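Local atomic coordinates of transcription antitermination protein NusB (Thermotoga maritima, PDB entry 1TZV), a protein that probably takes part in transcription antitermination of ribosomal RNA genes by binding the boxA sequence of their operons. Residues A[26-31]-A[50-55]; A[90-95]-A[133-138]. All coordinates share one frame; numbering follows the deposited sequence. Where two conformers were deposited one is given.

Interaction 1 of 2, residues A[26-31]-A[50-55]; sequences DLEQIL and YIRGIK
A salt-bridge network at the N-terminus of helix 27-34 ties it to helix 41-56, its antiparallel neighbour in the all-helical NusB fold: Lys55 NZ is shared by Asp26 and Glu28. Axes of the short helical pieces 27-31 and 50-55 run at 160° to each other, 9.9 Å apart. Asp26 is the N-cap, and its OD2 accepts twice. Lys55 NZ comes at 2.8 Å to Asp26 OD2 on the syn side, 27° out of the carboxylate plane, while the same OD2 caps the backbone N of Glu28 (2.9 Å), which approaches from the opposite face. Lys55 CG lies anti to its backbone N (chi1 -176°), and the chain bends further out at chi3 before the ammonium meets both acids. The carboxylate of Glu28 also lies over the aliphatic part of Arg52, OE2 being 3.5 Å from Arg52 CD; its approach to the guanidinium is one of opposite charges, with no N-H aimed at it. Next to the charged network, Ile51 packs against Leu27 and Leu31, with Leu31 CD2 3.8 Å from Ile51 CG1; Val12 of helix 5-19 also touches Ile51. Glu28 OE1 closes the network, accepting from Lys55 NZ through its anti lone pair at 2.9 Å.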
ATOM      1  N   ASP A  26     -12.367  -9.654  -9.024  1.00 21.38           N
ATOM      2  CA  ASP A  26     -10.915  -9.737  -9.114  1.00 22.76           C
ATOM      3  C   ASP A  26     -10.339  -8.340  -8.918  1.00 20.16           C
ATOM      4  O   ASP A  26     -10.729  -7.383  -9.585  1.00 19.45           O
ATOM      5  CB  ASP A  26     -10.521 -10.298 -10.495  1.00 24.85           C
ATOM      6  CG  ASP A  26      -9.021 -10.593 -10.636  1.00 35.77           C
ATOM      7  OD1 ASP A  26      -8.670 -11.336 -11.582  1.00 35.12           O
ATOM      8  OD2 ASP A  26      -8.185 -10.100  -9.842  1.00 24.28           O
ATOM      9  N   LEU A  27      -9.404  -8.231  -7.979  0.50 19.65           N
ATOM     10  CA  LEU A  27      -8.750  -6.961  -7.682  0.50 19.09           C
ATOM     11  C   LEU A  27      -8.157  -6.358  -8.957  0.50 18.53           C
ATOM     12  O   LEU A  27      -8.150  -5.132  -9.137  0.50 18.14           O
ATOM     13  CB  LEU A  27      -7.645  -7.184  -6.652  0.50 21.23           C
ATOM     14  CG  LEU A  27      -7.364  -6.010  -5.717  0.50 26.17           C
ATOM     15  CD1 LEU A  27      -7.801  -6.361  -4.309  0.50 27.82           C
ATOM     16  CD2 LEU A  27      -5.892  -5.696  -5.733  0.50 29.40           C
ATOM     17  N   GLU A  28      -7.655  -7.215  -9.847  1.00 18.38           N
ATOM     18  CA  GLU A  28      -7.082  -6.725 -11.096  1.00 18.81           C
ATOM     19  C   GLU A  28      -8.125  -6.031 -11.967  1.00 20.03           C
ATOM     20  O   GLU A  28      -7.830  -5.016 -12.588  1.00 20.25           O
ATOM     21  CB  GLU A  28      -6.451  -7.867 -11.884  1.00 21.42           C
ATOM     22  CG  GLU A  28      -5.262  -8.482 -11.193  1.00 20.32           C
ATOM     23  CD  GLU A  28      -4.542  -9.469 -12.091  1.00 22.60           C
ATOM     24  OE1 GLU A  28      -4.366 -10.632 -11.676  1.00 22.13           O
ATOM     25  OE2 GLU A  28      -4.157  -9.079 -13.219  1.00 29.50           O
ATOM     26  N   GLN A  29      -9.344  -6.571 -12.018  1.00 20.09           N
ATOM     27  CA  GLN A  29     -10.404  -5.960 -12.813  1.00 22.93           C
ATOM     28  C   GLN A  29     -10.819  -4.624 -12.229  1.00 21.62           C
ATOM     29  O   GLN A  29     -11.093  -3.666 -12.951  1.00 21.71           O
ATOM     30  CB  GLN A  29     -11.624  -6.886 -12.898  1.00 26.12           C
ATOM     31  CG  GLN A  29     -11.544  -7.874 -14.048  1.00 39.92           C
ATOM     32  CD  GLN A  29     -11.420  -7.177 -15.396  1.00 49.30           C
ATOM     33  OE1 GLN A  29     -12.326  -6.460 -15.825  1.00 55.35           O
ATOM     34  NE2 GLN A  29     -10.290  -7.380 -16.066  1.00 47.74           N
ATOM     35  N   ILE A  30     -10.867  -4.554 -10.903  1.00 19.37           N
ATOM     36  CA  ILE A  30     -11.216  -3.301 -10.254  1.00 18.39           C
ATOM     37  C   ILE A  30     -10.178  -2.232 -10.622  1.00 16.64           C
ATOM     38  O   ILE A  30     -10.538  -1.106 -10.920  1.00 18.40           O
ATOM     39  CB  ILE A  30     -11.288  -3.470  -8.731  1.00 18.32           C
ATOM     40  CG1 ILE A  30     -12.480  -4.378  -8.391  1.00 18.76           C
ATOM     41  CG2 ILE A  30     -11.431  -2.114  -8.064  1.00 20.47           C
ATOM     42  CD1 ILE A  30     -12.602  -4.721  -6.919  1.00 20.22           C
ATOM     43  N   LEU A  31      -8.893  -2.593 -10.615  1.00 16.00           N
ATOM     44  CA  LEU A  31      -7.865  -1.613 -10.984  1.00 16.59           C
ATOM     45  C   LEU A  31      -8.078  -1.129 -12.418  1.00 17.60           C
ATOM     46  O   LEU A  31      -7.914   0.056 -12.706  1.00 17.66           O
ATOM     47  CB  LEU A  31      -6.452  -2.197 -10.844  1.00 17.32           C
ATOM     48  CG  LEU A  31      -5.337  -1.251 -11.320  1.00 16.21           C
ATOM     49  CD1 LEU A  31      -5.270  -0.021 -10.417  1.00 17.71           C
ATOM     50  CD2 LEU A  31      -4.000  -1.958 -11.336  1.00 18.78           C
ATOM     51  N   TYR A  50       1.999  -3.638  -8.925  1.00 15.48           N
ATOM     52  CA  TYR A  50       1.678  -3.512  -7.495  1.00 14.42           C
ATOM     53  C   TYR A  50       0.479  -4.385  -7.101  1.00 13.66           C
ATOM     54  O   TYR A  50       0.545  -5.167  -6.148  1.00 15.00           O
ATOM     55  CB  TYR A  50       1.335  -2.051  -7.128  1.00 16.62           C
ATOM     56  CG  TYR A  50       2.494  -1.158  -6.709  1.00 14.28           C
ATOM     57  CD1 TYR A  50       3.543  -0.875  -7.596  1.00 17.30           C
ATOM     58  CD2 TYR A  50       2.519  -0.557  -5.443  1.00 15.70           C
ATOM     59  CE1 TYR A  50       4.574  -0.003  -7.231  1.00 18.37           C
ATOM     60  CE2 TYR A  50       3.553   0.309  -5.074  1.00 15.68           C
ATOM     61  CZ  TYR A  50       4.563   0.585  -5.971  1.00 17.01           C
ATOM     62  OH  TYR A  50       5.529   1.498  -5.620  1.00 19.07           O
ATOM     63  N   ILE A  51      -0.619  -4.232  -7.829  1.00 15.78           N
ATOM     64  CA  ILE A  51      -1.823  -4.996  -7.507  1.00 15.29           C
ATOM     65  C   ILE A  51      -1.579  -6.495  -7.625  1.00 16.27           C
ATOM     66  O   ILE A  51      -1.998  -7.264  -6.764  1.00 17.81           O
ATOM     67  CB  ILE A  51      -3.006  -4.517  -8.377  1.00 17.06           C
ATOM     68  CG1 ILE A  51      -3.540  -3.193  -7.807  1.00 19.08           C
ATOM     69  CG2 ILE A  51      -4.109  -5.583  -8.441  1.00 19.66           C
ATOM     70  CD1 ILE A  51      -4.106  -3.284  -6.363  1.00 16.73           C
ATOM     71  N   ARG A  52      -0.871  -6.932  -8.664  1.00 16.95           N
ATOM     72  CA  ARG A  52      -0.611  -8.364  -8.781  1.00 19.56           C
ATOM     73  C   ARG A  52       0.321  -8.838  -7.675  1.00 17.14           C
ATOM     74  O   ARG A  52       0.150  -9.941  -7.151  1.00 18.74           O
ATOM     75  CB  ARG A  52      -0.052  -8.697 -10.162  1.00 19.39           C
ATOM     76  CG  ARG A  52      -1.154  -8.650 -11.210  1.00 27.99           C
ATOM     77  CD  ARG A  52      -0.670  -8.951 -12.613  1.00 27.31           C
ATOM     78  NE  ARG A  52      -0.232 -10.334 -12.796  1.00 26.33           N
ATOM     79  CZ  ARG A  52       0.165 -10.818 -13.974  1.00 22.09           C
ATOM     80  NH1 ARG A  52       0.164 -10.020 -15.029  1.00 28.67           N
ATOM     81  NH2 ARG A  52       0.561 -12.077 -14.088  1.00 24.96           N
ATOM     82  N   GLY A  53       1.281  -7.990  -7.302  1.00 17.08           N
ATOM     83  CA  GLY A  53       2.215  -8.332  -6.242  1.00 16.55           C
ATOM     84  C   GLY A  53       1.548  -8.442  -4.884  1.00 18.00           C
ATOM     85  O   GLY A  53       1.871  -9.313  -4.079  1.00 19.45           O
ATOM     86  N   ILE A  54       0.601  -7.545  -4.620  1.00 16.79           N
ATOM     87  CA  ILE A  54      -0.107  -7.573  -3.353  1.00 17.57           C
ATOM     88  C   ILE A  54      -1.015  -8.802  -3.340  1.00 18.29           C
ATOM     89  O   ILE A  54      -1.085  -9.517  -2.345  1.00 19.99           O
ATOM     90  CB  ILE A  54      -0.910  -6.272  -3.162  1.00 14.98           C
ATOM     91  CG1 ILE A  54       0.077  -5.107  -2.952  1.00 15.65           C
ATOM     92  CG2 ILE A  54      -1.894  -6.417  -1.994  1.00 17.45           C
ATOM     93  CD1 ILE A  54      -0.537  -3.724  -3.131  1.00 16.76           C
ATOM     94  N   LYS A  55      -1.678  -9.078  -4.458  1.00 20.37           N
ATOM     95  CA  LYS A  55      -2.559 -10.240  -4.504  1.00 23.79           C
ATOM     96  C   LYS A  55      -1.784 -11.545  -4.314  1.00 22.30           C
ATOM     97  O   LYS A  55      -2.209 -12.419  -3.559  1.00 27.28           O
ATOM     98  CB  LYS A  55      -3.323 -10.278  -5.836  1.00 25.32           C
ATOM     99  CG  LYS A  55      -4.327 -11.419  -5.911  1.00 26.02           C
ATOM    100  CD  LYS A  55      -5.354 -11.240  -7.017  1.00 36.53           C
ATOM    101  CE  LYS A  55      -4.786 -11.512  -8.391  1.00 41.80           C
ATOM    102  NZ  LYS A  55      -5.877 -11.624  -9.401  1.00 38.67           N
TER

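Interaction 2 of 2, residues A[90-95]-A[133-138]; sequences YELLFE and EHAPKE
Leu92 and Leu93, in the last turn of helix 79-94, meet the chain where it leaves helix 117-134, so that the C-terminal tail of this all-helical NusB fold turns across the end of a neighbouring helix. The contact is small and largely van der Waals, 190 Å² counting both sides, and no hydrogen bond joins residues 90-95 to 133-138. Leu93 and His134 lie side by side and point the same way. In each, CG is anti to the carbonyl carbon (chi1 -62° in Leu93 and -65° in His134), and the closest side-chain approach is Leu93 CD2 to His134 CB, at 4.1 Å, rather than to the imidazole. The same methyl, Leu93 CD2, sits 3.7 Å from the carbonyl O of His134. Leu92 reaches the next residue along: its CD2 lies 4.1 Å from Ala135 CA and 4.4 Å from Ala135 CB, touching backbone more than side chain.

Helix 58-66 borders the leucine and histidine pair, with Met60 against Leu93 and Leu64 against His134. Two polar links outside the pair of segments also join the tail to this helix end: Lys139 NZ donates to the carbonyl oxygens of Leu92 and Glu95, and Glu138 OE1 forms a salt bridge with Lys96. The CB of Pro136 is turned toward helix 79-94, and the proline ring lies against the same Leu92 carbonyl, Pro136 CG standing 3.6 Å and CD 3.2 Å from Leu92 O.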
ATOM      1  N   TYR A  90       4.102  -4.047   0.923  1.00 14.26           N
ATOM      2  CA  TYR A  90       4.447  -4.572  -0.381  1.00 15.14           C
ATOM      3  C   TYR A  90       5.558  -3.715  -0.986  1.00 14.75           C
ATOM      4  O   TYR A  90       6.567  -4.229  -1.482  1.00 16.82           O
ATOM      5  CB  TYR A  90       3.227  -4.531  -1.316  1.00 14.28           C
ATOM      6  CG  TYR A  90       3.636  -4.707  -2.763  1.00 14.49           C
ATOM      7  CD1 TYR A  90       3.997  -5.974  -3.264  1.00 16.37           C
ATOM      8  CD2 TYR A  90       3.826  -3.596  -3.586  1.00 14.18           C
ATOM      9  CE1 TYR A  90       4.552  -6.108  -4.540  1.00 17.39           C
ATOM     10  CE2 TYR A  90       4.384  -3.725  -4.865  1.00 17.68           C
ATOM     11  CZ  TYR A  90       4.745  -4.983  -5.320  1.00 18.32           C
ATOM     12  OH  TYR A  90       5.357  -5.111  -6.552  1.00 20.18           O
ATOM     13  N   GLU A  91       5.382  -2.400  -0.967  1.00 14.50           N
ATOM     14  CA  GLU A  91       6.362  -1.509  -1.556  1.00 16.14           C
ATOM     15  C   GLU A  91       7.717  -1.620  -0.849  1.00 16.54           C
ATOM     16  O   GLU A  91       8.771  -1.677  -1.511  1.00 17.77           O
ATOM     17  CB  GLU A  91       5.835  -0.067  -1.529  1.00 13.96           C
ATOM     18  CG  GLU A  91       6.686   0.884  -2.328  1.00 16.59           C
ATOM     19  CD  GLU A  91       6.072   2.263  -2.380  1.00 17.27           C
ATOM     20  OE1 GLU A  91       6.402   3.091  -1.504  1.00 20.28           O
ATOM     21  OE2 GLU A  91       5.256   2.519  -3.275  1.00 16.85           O
ATOM     22  N   LEU A  92       7.696  -1.646   0.472  1.00 15.50           N
ATOM     23  CA  LEU A  92       8.913  -1.793   1.278  1.00 17.22           C
ATOM     24  C   LEU A  92       9.698  -3.062   0.891  1.00 17.05           C
ATOM     25  O   LEU A  92      10.923  -3.030   0.662  1.00 18.86           O
ATOM     26  CB  LEU A  92       8.522  -1.924   2.745  1.00 19.36           C
ATOM     27  CG  LEU A  92       9.009  -1.107   3.928  1.00 44.58           C
ATOM     28  CD1 LEU A  92       7.808  -0.621   4.738  1.00 34.03           C
ATOM     29  CD2 LEU A  92       9.888  -1.987   4.796  1.00 41.14           C
ATOM     30  N   LEU A  93       9.000  -4.186   0.812  1.00 16.78           N
ATOM     31  CA  LEU A  93       9.650  -5.458   0.526  1.00 17.92           C
ATOM     32  C   LEU A  93      10.029  -5.728  -0.912  1.00 22.34           C
ATOM     33  O   LEU A  93      11.092  -6.311  -1.173  1.00 21.75           O
ATOM     34  CB  LEU A  93       8.744  -6.608   0.971  1.00 18.99           C
ATOM     35  CG  LEU A  93       8.395  -6.727   2.446  1.00 20.23           C
ATOM     36  CD1 LEU A  93       7.295  -7.774   2.605  1.00 23.12           C
ATOM     37  CD2 LEU A  93       9.646  -7.100   3.230  1.00 24.66           C
ATOM     38  N   PHE A  94       9.192  -5.296  -1.846  1.00 18.67           N
ATOM     39  CA  PHE A  94       9.360  -5.651  -3.247  1.00 19.92           C
ATOM     40  C   PHE A  94       9.737  -4.625  -4.276  1.00 22.17           C
ATOM     41  O   PHE A  94      10.184  -4.984  -5.373  1.00 24.59           O
ATOM     42  CB  PHE A  94       8.075  -6.345  -3.709  1.00 20.72           C
ATOM     43  CG  PHE A  94       7.766  -7.599  -2.951  1.00 20.88           C
ATOM     44  CD1 PHE A  94       8.475  -8.764  -3.211  1.00 28.82           C
ATOM     45  CD2 PHE A  94       6.801  -7.616  -1.948  1.00 21.33           C
ATOM     46  CE1 PHE A  94       8.223  -9.929  -2.484  1.00 33.37           C
ATOM     47  CE2 PHE A  94       6.542  -8.773  -1.217  1.00 23.00           C
ATOM     48  CZ  PHE A  94       7.259  -9.934  -1.483  1.00 26.16           C
ATOM     49  N   GLU A  95       9.535  -3.358  -3.968  1.00 17.90           N
ATOM     50  CA  GLU A  95       9.862  -2.334  -4.928  1.00 21.48           C
ATOM     51  C   GLU A  95      11.211  -1.767  -4.530  1.00 24.19           C
ATOM     52  O   GLU A  95      11.315  -0.851  -3.722  1.00 22.82           O
ATOM     53  CB  GLU A  95       8.753  -1.277  -4.953  1.00 19.80           C
ATOM     54  CG  GLU A  95       7.433  -1.868  -5.470  1.00 19.69           C
ATOM     55  CD  GLU A  95       7.476  -2.203  -6.956  1.00 19.58           C
ATOM     56  OE1 GLU A  95       6.746  -3.100  -7.412  1.00 20.33           O
ATOM     57  OE2 GLU A  95       8.244  -1.542  -7.687  1.00 25.20           O
ATOM     58  N   GLU A 133      13.062  -3.695  10.662  1.00 18.31           N
ATOM     59  CA  GLU A 133      13.355  -5.117  10.786  1.00 20.08           C
ATOM     60  C   GLU A 133      13.267  -5.863   9.461  1.00 16.91           C
ATOM     61  O   GLU A 133      13.755  -6.994   9.365  1.00 20.68           O
ATOM     62  CB  GLU A 133      12.407  -5.770  11.802  1.00 22.13           C
ATOM     63  CG  GLU A 133      12.536  -5.162  13.184  1.00 22.16           C
ATOM     64  CD  GLU A 133      11.685  -5.855  14.225  1.00 24.47           C
ATOM     65  OE1 GLU A 133      10.784  -6.630  13.853  1.00 27.40           O
ATOM     66  OE2 GLU A 133      11.917  -5.607  15.428  1.00 32.30           O
ATOM     67  N   HIS A 134      12.707  -5.224   8.436  1.00 19.25           N
ATOM     68  CA  HIS A 134      12.506  -5.882   7.149  1.00 16.40           C
ATOM     69  C   HIS A 134      12.879  -5.169   5.888  1.00 19.22           C
ATOM     70  O   HIS A 134      12.724  -5.727   4.798  1.00 21.98           O
ATOM     71  CB  HIS A 134      11.052  -6.336   7.054  1.00 20.84           C
ATOM     72  CG  HIS A 134      10.717  -7.385   8.054  1.00 21.24           C
ATOM     73  ND1 HIS A 134      10.171  -7.100   9.287  1.00 25.06           N
ATOM     74  CD2 HIS A 134      10.939  -8.722   8.041  1.00 25.58           C
ATOM     75  CE1 HIS A 134      10.074  -8.216   9.991  1.00 21.30           C
ATOM     76  NE2 HIS A 134      10.535  -9.212   9.258  1.00 32.10           N
ATOM     77  N   ALA A 135      13.363  -3.943   5.993  1.00 19.09           N
ATOM     78  CA  ALA A 135      13.776  -3.246   4.796  1.00 20.06           C
ATOM     79  C   ALA A 135      14.894  -4.057   4.144  1.00 20.94           C
ATOM     80  O   ALA A 135      15.855  -4.480   4.813  1.00 20.29           O
ATOM     81  CB  ALA A 135      14.275  -1.860   5.147  1.00 22.20           C
ATOM     82  N   PRO A 136      14.785  -4.300   2.838  1.00 20.43           N
ATOM     83  CA  PRO A 136      15.840  -5.072   2.173  1.00 20.52           C
ATOM     84  C   PRO A 136      17.141  -4.276   2.164  1.00 22.10           C
ATOM     85  O   PRO A 136      17.143  -3.031   2.109  1.00 19.19           O
ATOM     86  CB  PRO A 136      15.266  -5.319   0.772  1.00 21.96           C
ATOM     87  CG  PRO A 136      14.311  -4.158   0.578  1.00 23.64           C
ATOM     88  CD  PRO A 136      13.675  -3.994   1.919  1.00 18.87           C
ATOM     89  N   LYS A 137      18.257  -5.003   2.218  1.00 20.87           N
ATOM     90  CA  LYS A 137      19.562  -4.358   2.253  1.00 20.03           C
ATOM     91  C   LYS A 137      19.852  -3.366   1.126  1.00 20.41           C
ATOM     92  O   LYS A 137      20.632  -2.439   1.297  1.00 21.37           O
ATOM     93  CB  LYS A 137      20.666  -5.421   2.335  1.00 26.44           C
ATOM     94  CG  LYS A 137      20.683  -6.400   1.189  1.00 24.23           C
ATOM     95  CD  LYS A 137      21.679  -7.521   1.458  1.00 24.99           C
ATOM     96  CE  LYS A 137      21.715  -8.477   0.289  1.00 25.19           C
ATOM     97  NZ  LYS A 137      22.597  -9.650   0.568  1.00 26.05           N
ATOM     98  N   GLU A 138      19.212  -3.527  -0.026  1.00 21.85           N
ATOM     99  CA  GLU A 138      19.430  -2.582  -1.111  1.00 26.23           C
ATOM    100  C   GLU A 138      18.955  -1.177  -0.703  1.00 27.61           C
ATOM    101  O   GLU A 138      19.302  -0.192  -1.345  1.00 27.29           O
ATOM    102  CB  GLU A 138      18.686  -3.028  -2.376  1.00 32.79           C
ATOM    103  CG  GLU A 138      18.919  -4.483  -2.755  1.00 36.27           C
ATOM    104  CD  GLU A 138      18.094  -5.444  -1.921  1.00 42.69           C
ATOM    105  OE1 GLU A 138      16.860  -5.463  -2.087  1.00 55.55           O
ATOM    106  OE2 GLU A 138      18.672  -6.179  -1.095  1.00 50.62           O
TER

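Overall arrangement
Helices 41-56 and 79-94 carry the link between the two contacts, whose centres lie 20 Å apart. In sequence both segments of interaction 1 precede those of interaction 2, yet residues 50-55 touch residues 90-95 directly. Tyr50 OH and Glu91 OE2 are 2.6 Å apart, a probable hydrogen bond, and Arg9 forms a salt bridge with the same Glu91 oxygen. Farther along the two helices, Ile54 CG1 packs 3.6 Å from Tyr90 CG, while the Tyr50 and Tyr90 rings meet with their planes about 60° apart. Interaction 1 thus joins helix 27-34 to helix 41-56, which in turn packs on helix 79-94, whose end receives the C-terminal tail in interaction 2.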